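Local coordinates for VAL-1 (Chlorella virus, PDB 3GNE), which probably cleaves the polysaccharide alginate by beta-elimination, as an alginate lyase of polysaccharide lyase family 14, at residues 93-99 with 211-217; 19-25 with 60-66. One frame throughout, in Å; residues are numbered along the deposited sequence.

Both interactions belong to one antiparallel sheet, in which strands 21-25, 59-63, 212-221 and 91-99 are consecutive members of a larger array; their centres lie about 10 Å apart. Interaction 2 includes strand 21-25, at the margin of the sheet within this chain, and interaction 1 lies further in, nearer the centre of the chain. The two are joined directly: probable hydrogen bonds run from Trp217 N to Phe61 O (2.8 Å) and from Phe215 N to Ala63 O (2.9 Å). On one face Phe61 meets the ring of Trp217 in the core; on the other, Ser62 touches Arg214 and Asp216, and a glycerol, probably from the crystallisation liquor, is hydrogen-bonded to Asp216.

Interaction 1 of 2, residues 93-99 with 211-217; sequences HGGTFIG and LISRFDW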
ATOM      1  N   HIS A  93      -3.022   3.973   1.163  1.00  7.45           N
ATOM      2  CA  HIS A  93      -1.928   4.436   0.303  1.00  7.57           C
ATOM      3  C   HIS A  93      -1.751   3.451  -0.836  1.00  6.45           C
ATOM      4  O   HIS A  93      -2.263   3.657  -1.938  1.00  8.39           O
ATOM      5  CB  HIS A  93      -0.632   4.584   1.117  1.00  7.44           C
ATOM      6  CG  HIS A  93      -0.614   5.818   1.961  1.00  8.01           C
ATOM      7  ND1 HIS A  93       0.511   6.130   2.691  1.00  9.35           N
ATOM      8  CD2 HIS A  93      -1.543   6.777   2.202  1.00  8.10           C
ATOM      9  CE1 HIS A  93       0.250   7.256   3.334  1.00  9.22           C
ATOM     10  NE2 HIS A  93      -0.978   7.687   3.083  1.00  8.61           N
ATOM     11  N   GLY A  94      -1.078   2.315  -0.576  1.00  8.30           N
ATOM     12  CA  GLY A  94      -0.853   1.296  -1.582  1.00  7.82           C
ATOM     13  C   GLY A  94      -0.007   0.196  -0.982  1.00  8.23           C
ATOM     14  O   GLY A  94       0.240   0.177   0.219  1.00  8.75           O
ATOM     15  N   GLY A  95       0.445  -0.716  -1.832  1.00  7.40           N
ATOM     16  CA  GLY A  95       1.269  -1.821  -1.293  1.00  9.73           C
ATOM     17  C   GLY A  95       1.473  -2.841  -2.388  1.00  8.82           C
ATOM     18  O   GLY A  95       1.472  -2.547  -3.574  1.00  9.48           O
ATOM     19  N   THR A  96       1.688  -4.054  -1.954  1.00  8.49           N
ATOM     20  CA  THR A  96       2.095  -5.129  -2.837  0.50  9.72           C
ATOM     21  C   THR A  96       1.019  -6.174  -2.941  1.00  9.44           C
ATOM     22  O   THR A  96       0.345  -6.464  -1.971  1.00 14.05           O
ATOM     23  CB  THR A  96       3.394  -5.717  -2.225  0.50 12.67           C
ATOM     24  OG1 THR A  96       4.079  -6.532  -3.133  0.50 26.30           O
ATOM     25  CG2 THR A  96       2.972  -6.562  -1.048  0.50  8.75           C
ATOM     26  N   PHE A  97       0.859  -6.727  -4.156  1.00  8.82           N
ATOM     27  CA  PHE A  97      -0.051  -7.852  -4.381  1.00  8.22           C
ATOM     28  C   PHE A  97       0.755  -9.103  -4.705  1.00  8.32           C
ATOM     29  O   PHE A  97       1.828  -8.984  -5.304  1.00  9.36           O
ATOM     30  CB  PHE A  97      -1.030  -7.542  -5.530  1.00  9.57           C
ATOM     31  CG  PHE A  97      -2.237  -6.726  -5.009  1.00 10.59           C
ATOM     32  CD1 PHE A  97      -2.075  -5.428  -4.548  1.00 11.53           C
ATOM     33  CD2 PHE A  97      -3.516  -7.289  -5.005  1.00 11.18           C
ATOM     34  CE1 PHE A  97      -3.183  -4.688  -4.107  1.00 11.59           C
ATOM     35  CE2 PHE A  97      -4.627  -6.591  -4.548  1.00 10.70           C
ATOM     36  CZ  PHE A  97      -4.439  -5.298  -4.089  1.00 11.92           C
ATOM     37  N   ILE A  98       0.221 -10.233  -4.242  1.00  8.62           N
ATOM     38  CA  ILE A  98       0.817 -11.557  -4.339  0.50  8.93           C
ATOM     39  C   ILE A  98       0.006 -12.398  -5.316  1.00  9.45           C
ATOM     40  O   ILE A  98      -1.221 -12.386  -5.165  1.00  9.37           O
ATOM     41  CB  ILE A  98       0.755 -12.311  -2.998  0.50  9.22           C
ATOM     42  CG1 ILE A  98       1.549 -11.667  -1.868  0.50 10.34           C
ATOM     43  CG2 ILE A  98       1.256 -13.743  -3.181  0.50  7.57           C
ATOM     44  CD1 ILE A  98       2.767 -10.998  -2.476  0.50 17.38           C
ATOM     45  N   GLY A  99       0.636 -13.110  -6.238  1.00  9.03           N
ATOM     46  CA  GLY A  99      -0.143 -14.088  -7.029  1.00 10.17           C
ATOM     47  C   GLY A  99      -1.069 -13.354  -8.001  1.00  9.55           C
ATOM     48  O   GLY A  99      -0.727 -12.314  -8.589  1.00 11.56           O
ATOM     49  N   LEU A 211       3.866 -15.586  -6.395  1.00 11.05           N
ATOM     50  CA  LEU A 211       4.863 -14.806  -5.673  1.00  9.99           C
ATOM     51  C   LEU A 211       4.439 -13.351  -5.764  1.00  9.36           C
ATOM     52  O   LEU A 211       3.333 -13.030  -6.270  1.00 10.03           O
ATOM     53  CB  LEU A 211       6.244 -15.042  -6.300  1.00 11.03           C
ATOM     54  CG  LEU A 211       6.686 -16.507  -6.352  1.00 13.60           C
ATOM     55  CD1 LEU A 211       7.954 -16.575  -7.172  1.00 17.84           C
ATOM     56  CD2 LEU A 211       6.885 -17.028  -4.926  1.00 16.01           C
ATOM     57  N   ILE A 212       5.305 -12.460  -5.276  1.00  9.24           N
ATOM     58  CA  ILE A 212       4.929 -11.035  -5.399  1.00  9.88           C
ATOM     59  C   ILE A 212       4.788 -10.665  -6.867  1.00  9.50           C
ATOM     60  O   ILE A 212       5.694 -11.002  -7.650  1.00 12.69           O
ATOM     61  CB  ILE A 212       5.992 -10.207  -4.690  1.00 10.55           C
ATOM     62  CG1 ILE A 212       6.032 -10.537  -3.203  1.00 11.49           C
ATOM     63  CG2 ILE A 212       5.730  -8.722  -4.940  1.00 12.84           C
ATOM     64  CD1 ILE A 212       7.261 -10.070  -2.435  1.00 12.93           C
ATOM     65  N   SER A 213       3.677 -10.042  -7.213  1.00  9.43           N
ATOM     66  CA  SER A 213       3.390  -9.833  -8.662  1.00  9.33           C
ATOM     67  C   SER A 213       3.272  -8.408  -9.038  1.00  9.57           C
ATOM     68  O   SER A 213       3.479  -8.130 -10.208  1.00 11.50           O
ATOM     69  CB  SER A 213       2.145 -10.636  -9.040  1.00 11.56           C
ATOM     70  OG  SER A 213       1.040 -10.245  -8.250  1.00 10.90           O
ATOM     71  N   ARG A 214       2.942  -7.464  -8.143  1.00  8.75           N
ATOM     72  CA  ARG A 214       2.926  -6.064  -8.558  1.00  8.89           C
ATOM     73  C   ARG A 214       2.941  -5.141  -7.360  1.00  8.64           C
ATOM     74  O   ARG A 214       2.600  -5.549  -6.242  1.00  8.83           O
ATOM     75  CB  ARG A 214       1.692  -5.669  -9.413  1.00  9.52           C
ATOM     76  CG  ARG A 214       0.369  -5.624  -8.620  1.00  9.91           C
ATOM     77  CD  ARG A 214      -0.751  -5.193  -9.573  1.00 10.77           C
ATOM     78  NE  ARG A 214      -2.032  -4.857  -8.948  1.00 11.95           N
ATOM     79  CZ  ARG A 214      -2.972  -5.729  -8.581  1.00 11.28           C
ATOM     80  NH1 ARG A 214      -2.725  -7.056  -8.736  1.00 14.71           N
ATOM     81  NH2 ARG A 214      -4.091  -5.273  -8.052  1.00 13.47           N
ATOM     82  N   PHE A 215       3.325  -3.905  -7.605  1.00  8.31           N
ATOM     83  CA  PHE A 215       3.006  -2.785  -6.735  1.00  8.07           C
ATOM     84  C   PHE A 215       1.688  -2.186  -7.174  1.00  8.64           C
ATOM     85  O   PHE A 215       1.478  -1.966  -8.373  1.00 10.09           O
ATOM     86  CB  PHE A 215       4.096  -1.711  -6.864  1.00  8.99           C
ATOM     87  CG  PHE A 215       3.895  -0.499  -5.951  1.00 10.17           C
ATOM     88  CD1 PHE A 215       3.886  -0.643  -4.561  1.00 11.00           C
ATOM     89  CD2 PHE A 215       3.721   0.760  -6.553  1.00 11.19           C
ATOM     90  CE1 PHE A 215       3.737   0.484  -3.736  1.00 12.20           C
ATOM     91  CE2 PHE A 215       3.605   1.862  -5.703  1.00 12.45           C
ATOM     92  CZ  PHE A 215       3.620   1.741  -4.321  1.00 12.44           C
ATOM     93  N   ASP A 216       0.792  -1.972  -6.210  1.00  7.06           N
ATOM     94  CA  ASP A 216      -0.484  -1.393  -6.531  1.00  7.20           C
ATOM     95  C   ASP A 216      -0.658  -0.160  -5.663  1.00  6.66           C
ATOM     96  O   ASP A 216      -0.697  -0.229  -4.436  1.00  7.75           O
ATOM     97  CB  ASP A 216      -1.590  -2.405  -6.205  1.00  8.38           C
ATOM     98  CG  ASP A 216      -2.903  -1.956  -6.832  1.00  8.80           C
ATOM     99  OD1 ASP A 216      -3.127  -2.231  -8.033  1.00 12.27           O
ATOM    100  OD2 ASP A 216      -3.710  -1.281  -6.197  1.00 10.43           O
ATOM    101  N   TRP A 217      -0.754   0.987  -6.304  1.00  6.79           N
ATOM    102  CA  TRP A 217      -0.981   2.264  -5.661  1.00  7.17           C
ATOM    103  C   TRP A 217      -2.443   2.617  -5.838  1.00  7.02           C
ATOM    104  O   TRP A 217      -2.935   2.639  -6.949  1.00  7.23           O
ATOM    105  CB  TRP A 217      -0.119   3.375  -6.297  1.00  7.70           C
ATOM    106  CG  TRP A 217      -0.369   4.625  -5.501  1.00  7.52           C
ATOM    107  CD1 TRP A 217      -1.114   5.713  -5.864  1.00  7.44           C
ATOM    108  CD2 TRP A 217       0.152   4.882  -4.194  1.00  7.55           C
ATOM    109  NE1 TRP A 217      -1.096   6.622  -4.857  1.00  7.91           N
ATOM    110  CE2 TRP A 217      -0.316   6.166  -3.811  1.00  7.78           C
ATOM    111  CE3 TRP A 217       0.980   4.183  -3.329  1.00  7.89           C
ATOM    112  CZ2 TRP A 217       0.004   6.754  -2.580  1.00  8.32           C
ATOM    113  CZ3 TRP A 217       1.305   4.766  -2.094  1.00  9.23           C
ATOM    114  CH2 TRP A 217       0.831   6.019  -1.752  1.00  8.30           C
TER
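The guanidinium of Arg214 lies flat on the ring of Phe97, its CZ 4.1 Å from the ring centroid and the two planes 23° apart, a stacked cation-pi pair in which NH2 sits over the middle of the ring. Arg214 and Phe97 run side by side in the same direction; the extended arginine chain carries the head alongside the phenyl group, and a turn about CD-NE (chi4 -82°) lays it flat on the ring. Asp216 fixes the rotation of that head: NE (3.0 Å) and NH2 converge on the single oxygen Asp216 OD1 from the same face of the carboxylate plane, a side-on salt bridge that holds the guanidinium in its orientation over Phe97. Asp216 CB also packs against Phe97 CD1 at 3.5 Å. These three residues share one face of an antiparallel pair inside a concanavalin-like beta-sandwich, and the pairing is interrupted by a classic beta bulge, where Ser213 and Arg214 both face Phe97. Phe97 O takes a bond from Ser213 N (2.9 Å) and a weak one from Arg214 N. Within the bulge, Ser213 OG, placed between its own backbone N and carbonyl carbon (chi1 58°), donates to Gly99 O at 2.7 Å. The opposite face looks into the core. There the indole of Trp217 lies beneath the backbone of His93, whose O stands 3.4 Å above the ring plane, while His93 CB rests against Trp217 CH2. The imidazole points alongside the indole and bonds through NE2 to Tyr81; Phe235, Phe238 and Trp77 meet the indole edge-to-face.

Interaction 2 of 2, residues 19-25 with 60-66; sequences WNVDGVN and SFSAVPD
Trp19 lays one face of its indole against Pro65, whose CG stands 3.9 Å from the centroid of the five-membered ring and 20° off its normal, a CH-pi contact displaced toward the rim of the indole. With CG beside the backbone N (chi1 -85°), the indole also brings CE3 to Ala63 CB at 3.8 Å, and its NE1 is hydrogen-bonded to Ser5. Phe238 and Met240 of strand 231-241, in the other large sheet, touch the same tryptophan, so it bridges the layers of the beta-sandwich near the end of an outer strand. Further along, Val21 CG1 approaches Phe61 CD1 obliquely, and Val24 CG2 reaches Phe61 CB at 3.9 Å, so both valines pack against the base of this phenylalanine from the side of strand 21-25. Strands 21-25 and 60-63 run antiparallel, with a beta bulge between the hydrogen-bonded pairs Asp22-Ser62 and Asn25-Ser60. Gly23, at a positive phi, lies in the bulge. Asp22 and Ser62 exchange two backbone bonds, the one from Ser62 N to Asp22 O measuring 2.9 Å. At the far end Asn25 N gives a bond to Ser60 O (2.8 Å), and Ser60 N returns one to Asn25 O. The Asn25 amide reaches across to Ser60 and back toward its own strand, ND2 making weak bonds to Ser60 OG and to Gly23 O, each at 3.1 Å.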
ATOM      1  N   TRP A  19       9.779   1.180 -14.227  1.00  9.71           N
ATOM      2  CA  TRP A  19       8.721   0.695 -13.343  1.00  9.15           C
ATOM      3  C   TRP A  19       7.580   0.021 -14.111  1.00  9.27           C
ATOM      4  O   TRP A  19       6.770  -0.701 -13.466  1.00  9.60           O
ATOM      5  CB  TRP A  19       8.135   1.842 -12.480  1.00  9.46           C
ATOM      6  CG  TRP A  19       8.972   2.023 -11.249  1.00  8.84           C
ATOM      7  CD1 TRP A  19      10.340   2.040 -11.169  1.00 11.44           C
ATOM      8  CD2 TRP A  19       8.500   2.206  -9.918  1.00 10.02           C
ATOM      9  NE1 TRP A  19      10.748   2.218  -9.859  1.00 12.96           N
ATOM     10  CE2 TRP A  19       9.618   2.322  -9.074  1.00 11.15           C
ATOM     11  CE3 TRP A  19       7.206   2.271  -9.357  1.00 10.41           C
ATOM     12  CZ2 TRP A  19       9.501   2.514  -7.698  1.00 11.94           C
ATOM     13  CZ3 TRP A  19       7.099   2.459  -7.982  1.00 10.81           C
ATOM     14  CH2 TRP A  19       8.249   2.572  -7.157  1.00 12.63           C
ATOM     15  N   ASN A  20       7.452   0.239 -15.427  1.00  9.23           N
ATOM     16  CA  ASN A  20       6.354  -0.407 -16.179  1.00  9.53           C
ATOM     17  C   ASN A  20       4.997  -0.071 -15.531  1.00  9.88           C
ATOM     18  O   ASN A  20       4.201  -0.953 -15.178  1.00 11.29           O
ATOM     19  CB  ASN A  20       6.561  -1.899 -16.264  1.00 10.49           C
ATOM     20  CG  ASN A  20       7.994  -2.262 -16.694  1.00 10.79           C
ATOM     21  OD1 ASN A  20       8.712  -3.007 -16.005  1.00 14.50           O
ATOM     22  ND2 ASN A  20       8.338  -1.742 -17.844  1.00  9.83           N
ATOM     23  N   VAL A  21       4.778   1.232 -15.385  1.00  8.64           N
ATOM     24  CA  VAL A  21       3.527   1.709 -14.765  1.00  7.96           C
ATOM     25  C   VAL A  21       2.382   1.566 -15.741  1.00  7.61           C
ATOM     26  O   VAL A  21       2.524   1.916 -16.911  1.00 10.34           O
ATOM     27  CB  VAL A  21       3.668   3.171 -14.368  1.00  8.42           C
ATOM     28  CG1 VAL A  21       2.342   3.760 -13.919  1.00 10.30           C
ATOM     29  CG2 VAL A  21       4.686   3.281 -13.202  1.00 11.04           C
ATOM     30  N   ASP A  22       1.277   1.043 -15.229  1.00  6.85           N
ATOM     31  CA  ASP A  22       0.093   0.866 -16.078  1.00  7.63           C
ATOM     32  C   ASP A  22      -1.144   1.221 -15.232  1.00  7.30           C
ATOM     33  O   ASP A  22      -1.043   1.390 -14.003  1.00  8.30           O
ATOM     34  CB  ASP A  22       0.015  -0.566 -16.590  1.00  9.07           C
ATOM     35  CG  ASP A  22      -0.798  -0.773 -17.853  1.00  8.45           C
ATOM     36  OD1 ASP A  22      -1.250   0.192 -18.509  1.00  8.01           O
ATOM     37  OD2 ASP A  22      -0.975  -1.978 -18.233  1.00 12.76           O
ATOM     38  N   GLY A  23      -2.286   1.324 -15.872  1.00  6.86           N
ATOM     39  CA  GLY A  23      -3.523   1.504 -15.111  1.00  7.26           C
ATOM     40  C   GLY A  23      -3.558   2.798 -14.321  1.00  7.32           C
ATOM     41  O   GLY A  23      -4.143   2.821 -13.211  1.00  8.97           O
ATOM     42  N   VAL A  24      -2.987   3.867 -14.821  1.00  7.47           N
ATOM     43  CA  VAL A  24      -2.987   5.143 -14.042  1.00  7.24           C
ATOM     44  C   VAL A  24      -4.378   5.739 -14.063  1.00  7.84           C
ATOM     45  O   VAL A  24      -4.922   6.056 -15.129  1.00  8.46           O
ATOM     46  CB  VAL A  24      -1.972   6.112 -14.628  1.00  7.61           C
ATOM     47  CG1 VAL A  24      -1.911   7.408 -13.789  1.00 10.52           C
ATOM     48  CG2 VAL A  24      -0.565   5.492 -14.714  1.00  8.70           C
ATOM     49  N   ASN A  25      -4.952   5.901 -12.888  1.00  7.38           N
ATOM     50  CA  ASN A  25      -6.193   6.709 -12.787  1.00  8.46           C
ATOM     51  C   ASN A  25      -5.777   8.011 -12.100  1.00  7.81           C
ATOM     52  O   ASN A  25      -5.599   8.023 -10.875  1.00  8.44           O
ATOM     53  CB  ASN A  25      -7.265   6.033 -11.967  1.00  9.08           C
ATOM     54  CG  ASN A  25      -7.849   4.863 -12.633  1.00  9.73           C
ATOM     55  OD1 ASN A  25      -8.963   4.883 -13.159  1.00 13.92           O
ATOM     56  ND2 ASN A  25      -7.095   3.770 -12.691  1.00 11.81           N
ATOM     57  N   SER A  60      -4.537   6.360  -8.670  1.00  6.83           N
ATOM     58  CA  SER A  60      -4.032   4.985  -8.598  1.00  7.41           C
ATOM     59  C   SER A  60      -3.124   4.705  -9.779  1.00  7.28           C
ATOM     60  O   SER A  60      -3.189   5.363 -10.794  1.00  7.76           O
ATOM     61  CB  SER A  60      -5.224   4.005  -8.573  1.00  7.18           C
ATOM     62  OG  SER A  60      -5.904   4.032  -9.800  1.00  8.95           O
ATOM     63  N   PHE A  61      -2.323   3.632  -9.578  1.00  7.24           N
ATOM     64  CA  PHE A  61      -1.551   3.067 -10.702  1.00  6.97           C
ATOM     65  C   PHE A  61      -1.027   1.712 -10.243  1.00  7.11           C
ATOM     66  O   PHE A  61      -0.957   1.450  -9.059  1.00  8.29           O
ATOM     67  CB  PHE A  61      -0.388   3.971 -11.150  1.00  7.24           C
ATOM     68  CG  PHE A  61       0.683   4.218 -10.117  1.00  8.15           C
ATOM     69  CD1 PHE A  61       1.809   3.366 -10.089  1.00  8.17           C
ATOM     70  CD2 PHE A  61       0.633   5.293  -9.244  1.00  8.80           C
ATOM     71  CE1 PHE A  61       2.835   3.594  -9.199  1.00  8.70           C
ATOM     72  CE2 PHE A  61       1.635   5.523  -8.296  1.00  8.95           C
ATOM     73  CZ  PHE A  61       2.728   4.654  -8.311  1.00  9.80           C
ATOM     74  N   SER A  62      -0.634   0.868 -11.212  0.50  6.02           N
ATOM     75  CA  SER A  62       0.121  -0.326 -10.824  0.50  5.42           C
ATOM     76  C   SER A  62       1.497  -0.242 -11.481  0.50  6.59           C
ATOM     77  O   SER A  62       1.708   0.548 -12.405  0.50 10.34           O
ATOM     78  CB  SER A  62      -0.602  -1.599 -11.255  0.50  5.56           C
ATOM     79  OG  SER A  62      -0.764  -1.616 -12.679  0.50  4.28           O
ATOM     80  N   ALA A  63       2.398  -1.089 -10.974  1.00  7.66           N
ATOM     81  CA  ALA A  63       3.729  -1.143 -11.543  1.00  7.90           C
ATOM     82  C   ALA A  63       4.295  -2.525 -11.300  1.00  8.75           C
ATOM     83  O   ALA A  63       4.060  -3.139 -10.251  1.00  8.89           O
ATOM     84  CB  ALA A  63       4.647  -0.106 -10.928  1.00  9.58           C
ATOM     85  N   VAL A  64       5.093  -3.002 -12.229  1.00  9.27           N
ATOM     86  CA  VAL A  64       5.857  -4.259 -12.067  1.00 10.00           C
ATOM     87  C   VAL A  64       7.299  -3.905 -12.415  1.00  9.58           C
ATOM     88  O   VAL A  64       7.749  -4.113 -13.547  1.00 10.60           O
ATOM     89  CB  VAL A  64       5.295  -5.393 -12.934  1.00 10.46           C
ATOM     90  CG1 VAL A  64       6.007  -6.687 -12.621  1.00 12.60           C
ATOM     91  CG2 VAL A  64       3.774  -5.626 -12.707  1.00 10.90           C
ATOM     92  N   PRO A  65       8.047  -3.276 -11.509  1.00  9.65           N
ATOM     93  CA  PRO A  65       9.325  -2.716 -11.935  1.00 10.19           C
ATOM     94  C   PRO A  65      10.355  -3.744 -12.283  1.00 10.43           C
ATOM     95  O   PRO A  65      10.468  -4.808 -11.667  1.00 12.44           O
ATOM     96  CB  PRO A  65       9.737  -1.834 -10.758  1.00 10.41           C
ATOM     97  CG  PRO A  65       8.374  -1.536 -10.095  1.00 10.51           C
ATOM     98  CD  PRO A  65       7.652  -2.890 -10.147  1.00 10.15           C
ATOM     99  N   ASP A  66      11.160  -3.361 -13.314  1.00  9.62           N
ATOM    100  CA  ASP A  66      12.340  -4.200 -13.586  1.00  9.88           C
ATOM    101  C   ASP A  66      13.208  -4.258 -12.338  1.00 11.07           C
ATOM    102  O   ASP A  66      13.561  -3.211 -11.771  1.00 12.57           O
ATOM    103  CB  ASP A  66      13.120  -3.567 -14.712  1.00  9.56           C
ATOM    104  CG  ASP A  66      12.307  -3.382 -15.962  1.00 10.64           C
ATOM    105  OD1 ASP A  66      11.288  -4.075 -16.192  1.00 12.65           O
ATOM    106  OD2 ASP A  66      12.710  -2.571 -16.802  1.00 11.85           O
TER